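Local coordinates for glycoside hydrolase family protein (Novosphingobium sp. PP1Y, PDB 6Q2F) that probably hydrolyses terminal alpha-L-rhamnose from glycosides, as an alpha-L-rhamnosidase with a bound sodium ion, at residues A[918-930]-A[941-954]. Sequence-based numbering, arbitrary orientation.
Sequences EAHFRVTGKQPEL and ISYRISGGETVVPL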
ATOM      1  N   GLU A 918      -3.835  20.571 -27.697  1.00 43.41           N
ATOM      2  CA  GLU A 918      -4.056  19.683 -28.828  1.00 38.74           C
ATOM      3  C   GLU A 918      -3.565  18.312 -28.394  1.00 38.52           C
ATOM      4  O   GLU A 918      -2.376  18.140 -28.098  1.00 33.83           O
ATOM      5  CB  GLU A 918      -3.336  20.168 -30.091  1.00 39.01           C
ATOM      6  CG  GLU A 918      -3.946  21.431 -30.714  1.00 47.68           C
ATOM      7  CD  GLU A 918      -4.127  21.321 -32.226  1.00 63.81           C
ATOM      8  OE1 GLU A 918      -3.133  21.064 -32.945  1.00 62.97           O
ATOM      9  OE2 GLU A 918      -5.277  21.477 -32.690  1.00 72.41           O
ATOM     10  N   ALA A 919      -4.485  17.356 -28.315  1.00 37.94           N
ATOM     11  CA  ALA A 919      -4.192  16.033 -27.778  1.00 39.85           C
ATOM     12  C   ALA A 919      -3.943  15.066 -28.927  1.00 41.57           C
ATOM     13  O   ALA A 919      -4.735  15.018 -29.878  1.00 41.78           O
ATOM     14  CB  ALA A 919      -5.340  15.532 -26.901  1.00 30.62           C
ATOM     15  N   HIS A 920      -2.840  14.311 -28.839  1.00 32.45           N
ATOM     16  CA  HIS A 920      -2.395  13.376 -29.877  1.00 35.13           C
ATOM     17  C   HIS A 920      -2.560  11.956 -29.368  1.00 27.63           C
ATOM     18  O   HIS A 920      -1.951  11.587 -28.363  1.00 33.08           O
ATOM     19  CB  HIS A 920      -0.927  13.602 -30.257  1.00 35.69           C
ATOM     20  CG  HIS A 920      -0.660  14.931 -30.895  1.00 37.92           C
ATOM     21  ND1 HIS A 920      -0.106  15.057 -32.153  1.00 32.59           N
ATOM     22  CD2 HIS A 920      -0.876  16.193 -30.450  1.00 30.50           C
ATOM     23  CE1 HIS A 920      -0.004  16.338 -32.458  1.00 38.19           C
ATOM     24  NE2 HIS A 920      -0.446  17.048 -31.436  1.00 34.25           N
ATOM     25  N   PHE A 921      -3.364  11.160 -30.068  1.00 29.58           N
ATOM     26  CA  PHE A 921      -3.609   9.776 -29.695  1.00 29.85           C
ATOM     27  C   PHE A 921      -3.094   8.875 -30.808  1.00 35.41           C
ATOM     28  O   PHE A 921      -3.291   9.170 -32.000  1.00 33.22           O
ATOM     29  CB  PHE A 921      -5.094   9.515 -29.445  1.00 24.16           C
ATOM     30  CG  PHE A 921      -5.715  10.456 -28.457  1.00 30.67           C
ATOM     31  CD1 PHE A 921      -6.159  11.700 -28.859  1.00 30.94           C
ATOM     32  CD2 PHE A 921      -5.856  10.098 -27.124  1.00 29.82           C
ATOM     33  CE1 PHE A 921      -6.732  12.567 -27.955  1.00 31.82           C
ATOM     34  CE2 PHE A 921      -6.426  10.959 -26.214  1.00 26.75           C
ATOM     35  CZ  PHE A 921      -6.860  12.202 -26.629  1.00 28.61           C
ATOM     36  N   ARG A 922      -2.420   7.789 -30.417  1.00 33.72           N
ATOM     37  CA  ARG A 922      -1.917   6.810 -31.380  1.00 30.93           C
ATOM     38  C   ARG A 922      -3.071   5.895 -31.790  1.00 27.97           C
ATOM     39  O   ARG A 922      -3.174   4.733 -31.398  1.00 28.35           O
ATOM     40  CB  ARG A 922      -0.757   6.021 -30.789  1.00 31.19           C
ATOM     41  CG  ARG A 922      -0.060   5.076 -31.784  1.00 29.08           C
ATOM     42  CD  ARG A 922       1.035   4.265 -31.072  1.00 31.51           C
ATOM     43  NE  ARG A 922       0.490   3.420 -30.011  1.00 34.79           N
ATOM     44  CZ  ARG A 922       1.155   3.053 -28.916  1.00 28.96           C
ATOM     45  NH1 ARG A 922       2.390   3.486 -28.702  1.00 25.92           N
ATOM     46  NH2 ARG A 922       0.573   2.268 -28.024  1.00 26.11           N
ATOM     47  N   VAL A 923      -3.985   6.459 -32.579  1.00 27.10           N
ATOM     48  CA  VAL A 923      -5.141   5.714 -33.062  1.00 26.82           C
ATOM     49  C   VAL A 923      -5.612   6.381 -34.341  1.00 36.56           C
ATOM     50  O   VAL A 923      -5.365   7.562 -34.582  1.00 37.34           O
ATOM     51  CB  VAL A 923      -6.292   5.639 -32.027  1.00 30.33           C
ATOM     52  CG1 VAL A 923      -6.798   7.039 -31.699  1.00 33.42           C
ATOM     53  CG2 VAL A 923      -7.458   4.780 -32.535  1.00 27.96           C
ATOM     54  N   THR A 924      -6.333   5.608 -35.141  1.00 30.15           N
ATOM     55  CA  THR A 924      -6.679   5.957 -36.495  1.00 38.57           C
ATOM     56  C   THR A 924      -8.004   5.277 -36.823  1.00 26.62           C
ATOM     57  O   THR A 924      -8.400   4.326 -36.156  1.00 26.61           O
ATOM     58  CB  THR A 924      -5.507   5.511 -37.382  1.00 47.64           C
ATOM     59  OG1 THR A 924      -5.313   4.103 -37.232  1.00 76.86           O
ATOM     60  CG2 THR A 924      -4.269   6.302 -37.111  1.00 54.30           C
ATOM     61  N   GLY A 925      -8.710   5.781 -37.833  1.00 28.95           N
ATOM     62  CA  GLY A 925      -9.930   5.112 -38.262  1.00 28.73           C
ATOM     63  C   GLY A 925     -11.159   5.274 -37.372  1.00 38.80           C
ATOM     64  O   GLY A 925     -12.206   4.683 -37.674  1.00 32.22           O
ATOM     65  N   LYS A 926     -11.082   6.061 -36.297  1.00 33.30           N
ATOM     66  CA  LYS A 926     -12.188   6.197 -35.356  1.00 33.08           C
ATOM     67  C   LYS A 926     -12.533   7.668 -35.159  1.00 38.56           C
ATOM     68  O   LYS A 926     -11.641   8.515 -35.085  1.00 40.55           O
ATOM     69  CB  LYS A 926     -11.839   5.552 -34.005  1.00 29.80           C
ATOM     70  CG  LYS A 926     -11.575   4.036 -34.058  1.00 28.44           C
ATOM     71  CD  LYS A 926     -12.885   3.247 -34.193  1.00 32.53           C
ATOM     72  CE  LYS A 926     -12.665   1.749 -33.897  1.00 36.90           C
ATOM     73  NZ  LYS A 926     -13.921   0.945 -34.021  1.00 31.12           N
ATOM     74  N   GLN A 927     -13.818   7.985 -35.047  1.00 36.72           N
ATOM     75  CA  GLN A 927     -14.163   9.361 -34.732  1.00 35.95           C
ATOM     76  C   GLN A 927     -14.290   9.510 -33.233  1.00 33.53           C
ATOM     77  O   GLN A 927     -15.160   8.871 -32.625  1.00 31.34           O
ATOM     78  CB  GLN A 927     -15.420   9.832 -35.442  1.00 46.51           C
ATOM     79  CG  GLN A 927     -16.666   9.028 -35.312  1.00 58.52           C
ATOM     80  CD  GLN A 927     -17.829   9.807 -35.872  1.00 65.71           C
ATOM     81  OE1 GLN A 927     -17.888  11.021 -35.709  1.00 55.25           O
ATOM     82  NE2 GLN A 927     -18.731   9.131 -36.581  1.00 77.58           N
ATOM     83  N   PRO A 928     -13.428  10.291 -32.601  1.00 32.74           N
ATOM     84  CA  PRO A 928     -13.433  10.365 -31.141  1.00 29.26           C
ATOM     85  C   PRO A 928     -14.689  11.047 -30.646  1.00 37.80           C
ATOM     86  O   PRO A 928     -15.297  11.848 -31.351  1.00 33.99           O
ATOM     87  CB  PRO A 928     -12.181  11.191 -30.822  1.00 27.62           C
ATOM     88  CG  PRO A 928     -11.920  11.982 -32.068  1.00 29.99           C
ATOM     89  CD  PRO A 928     -12.408  11.155 -33.212  1.00 32.65           C
ATOM     90  N   GLU A 929     -15.085  10.692 -29.426  1.00 34.25           N
ATOM     91  CA  GLU A 929     -16.132  11.393 -28.701  1.00 39.40           C
ATOM     92  C   GLU A 929     -15.689  11.556 -27.258  1.00 38.61           C
ATOM     93  O   GLU A 929     -14.978  10.701 -26.716  1.00 31.75           O
ATOM     94  CB  GLU A 929     -17.463  10.636 -28.734  1.00 41.00           C
ATOM     95  CG  GLU A 929     -18.180  10.669 -30.075  1.00 35.79           C
ATOM     96  CD  GLU A 929     -19.537   9.980 -30.018  1.00 46.47           C
ATOM     97  OE1 GLU A 929     -19.684   9.011 -29.233  1.00 48.99           O
ATOM     98  OE2 GLU A 929     -20.458  10.419 -30.743  1.00 54.33           O
ATOM     99  N   LEU A 930     -16.093  12.669 -26.645  1.00 34.20           N
ATOM    100  CA  LEU A 930     -15.905  12.823 -25.206  1.00 32.56           C
ATOM    101  C   LEU A 930     -17.053  12.165 -24.457  1.00 37.05           C
ATOM    102  O   LEU A 930     -18.224  12.415 -24.763  1.00 41.73           O
ATOM    103  CB  LEU A 930     -15.826  14.292 -24.799  1.00 31.18           C
ATOM    104  CG  LEU A 930     -14.765  15.153 -25.458  1.00 36.15           C
ATOM    105  CD1 LEU A 930     -14.839  16.577 -24.914  1.00 30.92           C
ATOM    106  CD2 LEU A 930     -13.399  14.543 -25.257  1.00 29.52           C
ATOM    107  N   ILE A 941     -16.755  15.843 -31.006  1.00 39.41           N
ATOM    108  CA  ILE A 941     -15.566  16.668 -30.858  1.00 34.01           C
ATOM    109  C   ILE A 941     -14.904  16.791 -32.227  1.00 41.32           C
ATOM    110  O   ILE A 941     -15.061  15.925 -33.090  1.00 45.22           O
ATOM    111  CB  ILE A 941     -14.625  16.073 -29.769  1.00 40.76           C
ATOM    112  CG1 ILE A 941     -13.646  17.129 -29.251  1.00 53.67           C
ATOM    113  CG2 ILE A 941     -13.897  14.820 -30.244  1.00 36.00           C
ATOM    114  CD1 ILE A 941     -14.283  18.134 -28.327  1.00 62.72           C
ATOM    115  N   SER A 942     -14.218  17.907 -32.447  1.00 42.18           N
ATOM    116  CA  SER A 942     -13.446  18.100 -33.666  1.00 37.76           C
ATOM    117  C   SER A 942     -12.184  17.251 -33.621  1.00 43.09           C
ATOM    118  O   SER A 942     -11.643  16.983 -32.550  1.00 41.23           O
ATOM    119  CB  SER A 942     -13.078  19.573 -33.846  1.00 34.83           C
ATOM    120  OG  SER A 942     -14.229  20.349 -34.107  1.00 41.34           O
ATOM    121  N   TYR A 943     -11.713  16.828 -34.794  1.00 37.74           N
ATOM    122  CA  TYR A 943     -10.530  15.982 -34.834  1.00 37.12           C
ATOM    123  C   TYR A 943      -9.939  15.991 -36.236  1.00 41.24           C
ATOM    124  O   TYR A 943     -10.613  16.318 -37.215  1.00 40.90           O
ATOM    125  CB  TYR A 943     -10.848  14.535 -34.411  1.00 34.86           C
ATOM    126  CG  TYR A 943     -11.731  13.800 -35.396  1.00 35.51           C
ATOM    127  CD1 TYR A 943     -13.113  13.873 -35.299  1.00 38.89           C
ATOM    128  CD2 TYR A 943     -11.186  13.057 -36.439  1.00 36.50           C
ATOM    129  CE1 TYR A 943     -13.932  13.217 -36.197  1.00 34.06           C
ATOM    130  CE2 TYR A 943     -11.996  12.407 -37.351  1.00 40.00           C
ATOM    131  CZ  TYR A 943     -13.371  12.492 -37.225  1.00 39.06           C
ATOM    132  OH  TYR A 943     -14.186  11.846 -38.129  1.00 43.65           O
ATOM    133  N   ARG A 944      -8.672  15.580 -36.315  1.00 42.24           N
ATOM    134  CA  ARG A 944      -7.988  15.338 -37.578  1.00 41.45           C
ATOM    135  C   ARG A 944      -7.196  14.050 -37.461  1.00 34.69           C
ATOM    136  O   ARG A 944      -6.430  13.872 -36.503  1.00 36.14           O
ATOM    137  CB  ARG A 944      -7.060  16.503 -37.956  1.00 51.45           C
ATOM    138  CG  ARG A 944      -5.796  16.064 -38.661  1.00 71.45           C
ATOM    139  CD  ARG A 944      -5.062  17.238 -39.286  1.00 80.68           C
ATOM    140  NE  ARG A 944      -5.663  17.663 -40.548  1.00 89.15           N
ATOM    141  CZ  ARG A 944      -5.230  17.280 -41.745  1.00 94.47           C
ATOM    142  NH1 ARG A 944      -4.188  16.462 -41.845  1.00 94.09           N
ATOM    143  NH2 ARG A 944      -5.835  17.724 -42.843  1.00 96.04           N
ATOM    144  N   ILE A 945      -7.417  13.138 -38.405  1.00 37.74           N
ATOM    145  CA  ILE A 945      -6.692  11.875 -38.464  1.00 34.45           C
ATOM    146  C   ILE A 945      -5.636  12.020 -39.542  1.00 32.90           C
ATOM    147  O   ILE A 945      -5.936  12.449 -40.659  1.00 42.59           O
ATOM    148  CB  ILE A 945      -7.629  10.696 -38.763  1.00 38.68           C
ATOM    149  CG1 ILE A 945      -8.764  10.649 -37.742  1.00 34.36           C
ATOM    150  CG2 ILE A 945      -6.850   9.395 -38.756  1.00 40.69           C
ATOM    151  CD1 ILE A 945      -9.670   9.457 -37.890  1.00 34.72           C
ATOM    152  N   SER A 946      -4.396  11.695 -39.200  1.00 36.90           N
ATOM    153  CA  SER A 946      -3.292  11.981 -40.096  1.00 40.90           C
ATOM    154  C   SER A 946      -2.009  11.377 -39.557  1.00 45.36           C
ATOM    155  O   SER A 946      -1.709  11.505 -38.367  1.00 44.37           O
ATOM    156  CB  SER A 946      -3.129  13.493 -40.271  1.00 48.97           C
ATOM    157  OG  SER A 946      -2.116  13.777 -41.211  1.00 60.79           O
ATOM    158  N   GLY A 947      -1.240  10.744 -40.437  1.00 42.25           N
ATOM    159  CA  GLY A 947       0.073  10.247 -40.078  1.00 31.40           C
ATOM    160  C   GLY A 947       0.101   9.325 -38.880  1.00 33.47           C
ATOM    161  O   GLY A 947       1.011   9.431 -38.051  1.00 37.42           O
ATOM    162  N   GLY A 948      -0.865   8.412 -38.772  1.00 35.99           N
ATOM    163  CA  GLY A 948      -0.818   7.425 -37.707  1.00 32.97           C
ATOM    164  C   GLY A 948      -1.341   7.899 -36.370  1.00 34.24           C
ATOM    165  O   GLY A 948      -1.252   7.159 -35.387  1.00 39.00           O
ATOM    166  N   GLU A 949      -1.888   9.111 -36.295  1.00 35.97           N
ATOM    167  CA  GLU A 949      -2.401   9.644 -35.042  1.00 30.98           C
ATOM    168  C   GLU A 949      -3.685  10.419 -35.296  1.00 34.60           C
ATOM    169  O   GLU A 949      -3.986  10.812 -36.421  1.00 36.33           O
ATOM    170  CB  GLU A 949      -1.383  10.566 -34.367  1.00 35.01           C
ATOM    171  CG  GLU A 949      -1.141  11.815 -35.217  1.00 46.13           C
ATOM    172  CD  GLU A 949      -0.298  12.865 -34.539  1.00 45.78           C
ATOM    173  OE1 GLU A 949       0.075  12.670 -33.366  1.00 43.86           O
ATOM    174  OE2 GLU A 949      -0.007  13.889 -35.202  1.00 49.88           O
ATOM    175  N   THR A 950      -4.437  10.636 -34.226  1.00 38.21           N
ATOM    176  CA  THR A 950      -5.596  11.511 -34.234  1.00 37.67           C
ATOM    177  C   THR A 950      -5.279  12.692 -33.329  1.00 38.24           C
ATOM    178  O   THR A 950      -4.804  12.503 -32.208  1.00 29.85           O
ATOM    179  CB  THR A 950      -6.851  10.776 -33.755  1.00 35.66           C
ATOM    180  OG1 THR A 950      -7.115   9.676 -34.633  1.00 35.84           O
ATOM    181  CG2 THR A 950      -8.077  11.719 -33.738  1.00 32.47           C
ATOM    182  N   VAL A 951      -5.524  13.889 -33.817  1.00 32.52           N
ATOM    183  CA  VAL A 951      -5.288  15.095 -33.058  1.00 40.30           C
ATOM    184  C   VAL A 951      -6.629  15.699 -32.690  1.00 47.17           C
ATOM    185  O   VAL A 951      -7.470  15.906 -33.522  1.00 36.92           O
ATOM    186  CB  VAL A 951      -4.440  16.107 -33.816  1.00 42.53           C
ATOM    187  CG1 VAL A 951      -4.021  17.224 -32.917  1.00 40.62           C
ATOM    188  CG2 VAL A 951      -3.227  15.444 -34.396  1.00 36.65           C
ATOM    189  N   VAL A 952      -6.822  15.955 -31.411  1.00 43.04           N
ATOM    190  CA  VAL A 952      -8.077  16.478 -30.944  1.00 35.77           C
ATOM    191  C   VAL A 952      -7.884  17.705 -30.126  1.00 40.26           C
ATOM    192  O   VAL A 952      -7.146  17.673 -29.189  1.00 37.91           O
ATOM    193  CB  VAL A 952      -8.776  15.442 -30.071  1.00 41.25           C
ATOM    194  CG1 VAL A 952     -10.123  15.922 -29.607  1.00 39.34           C
ATOM    195  CG2 VAL A 952      -8.911  14.150 -30.814  1.00 38.68           C
ATOM    196  N   PRO A 953      -8.544  18.800 -30.442  1.00 34.83           N
ATOM    197  CA  PRO A 953      -8.384  19.978 -29.597  1.00 35.05           C
ATOM    198  C   PRO A 953      -9.249  19.780 -28.353  1.00 34.99           C
ATOM    199  O   PRO A 953     -10.401  19.491 -28.474  1.00 41.53           O
ATOM    200  CB  PRO A 953      -8.904  21.105 -30.453  1.00 36.48           C
ATOM    201  CG  PRO A 953      -9.809  20.465 -31.411  1.00 39.96           C
ATOM    202  CD  PRO A 953      -9.272  19.104 -31.669  1.00 40.11           C
ATOM    203  N   LEU A 954      -8.678  19.931 -27.185  1.00 33.83           N
ATOM    204  CA  LEU A 954      -9.399  19.694 -25.943  1.00 37.09           C
ATOM    205  C   LEU A 954      -9.311  20.917 -25.055  1.00 36.90           C
ATOM    206  O   LEU A 954      -8.245  21.527 -24.921  1.00 45.21           O
ATOM    207  CB  LEU A 954      -8.844  18.489 -25.173  1.00 35.58           C
ATOM    208  CG  LEU A 954      -9.130  17.094 -25.713  1.00 40.02           C
ATOM    209  CD1 LEU A 954      -8.532  16.096 -24.755  1.00 47.38           C
ATOM    210  CD2 LEU A 954     -10.625  16.867 -25.846  1.00 39.42           C
TER
HETATM  211  O   HOH W   1      -9.135   7.593 -34.918  1.00 31.61           O
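Pro928 forms the main bump: its CD lies over one face of the Tyr943 ring, 3.7 Å from the centroid and 22° off the normal, a CH-pi contact. The proline CG fills the hollow between Tyr943, Ile941 CG2 and Val952 CG2. The tyrosine ring stands under it because chi1 of 68° sets CG between backbone N and carbonyl carbon. Leu930 inserts between two neighbours, CD1 against Ile941 CD1 and CD2 3.7 Å from Leu954 CD2. Strand 918-921 extends the hairpin, whose type I' turn runs from Ser946 to Glu949: it lies antiparallel to 949-954, directions 152° apart, with hydrogen-bonded pairs Ala919-Val952 and Phe921-Thr950. Thr950 OG1 bonds Val923 O at 2.7 Å, and a water links it to Lys926 N. On the sheet face of His920, Val951 CG2 sits 4.1 Å from the imidazole centroid, while ND1 donates to Glu949 OE1 at 2.7 Å, meeting the carboxylate from above its plane. Replacing His920 by alanine would probably leave Glu949 without its ND1 donor and open a gap beside Val951 CG2. Phe921, on the opposite face, meets Phe966, Tyr905 and Phe881. Strand 926-930 folds over the hairpin's face, its axis 8.1 Å from that of 943-946: a curled antiparallel sheet closing on an apolar interior.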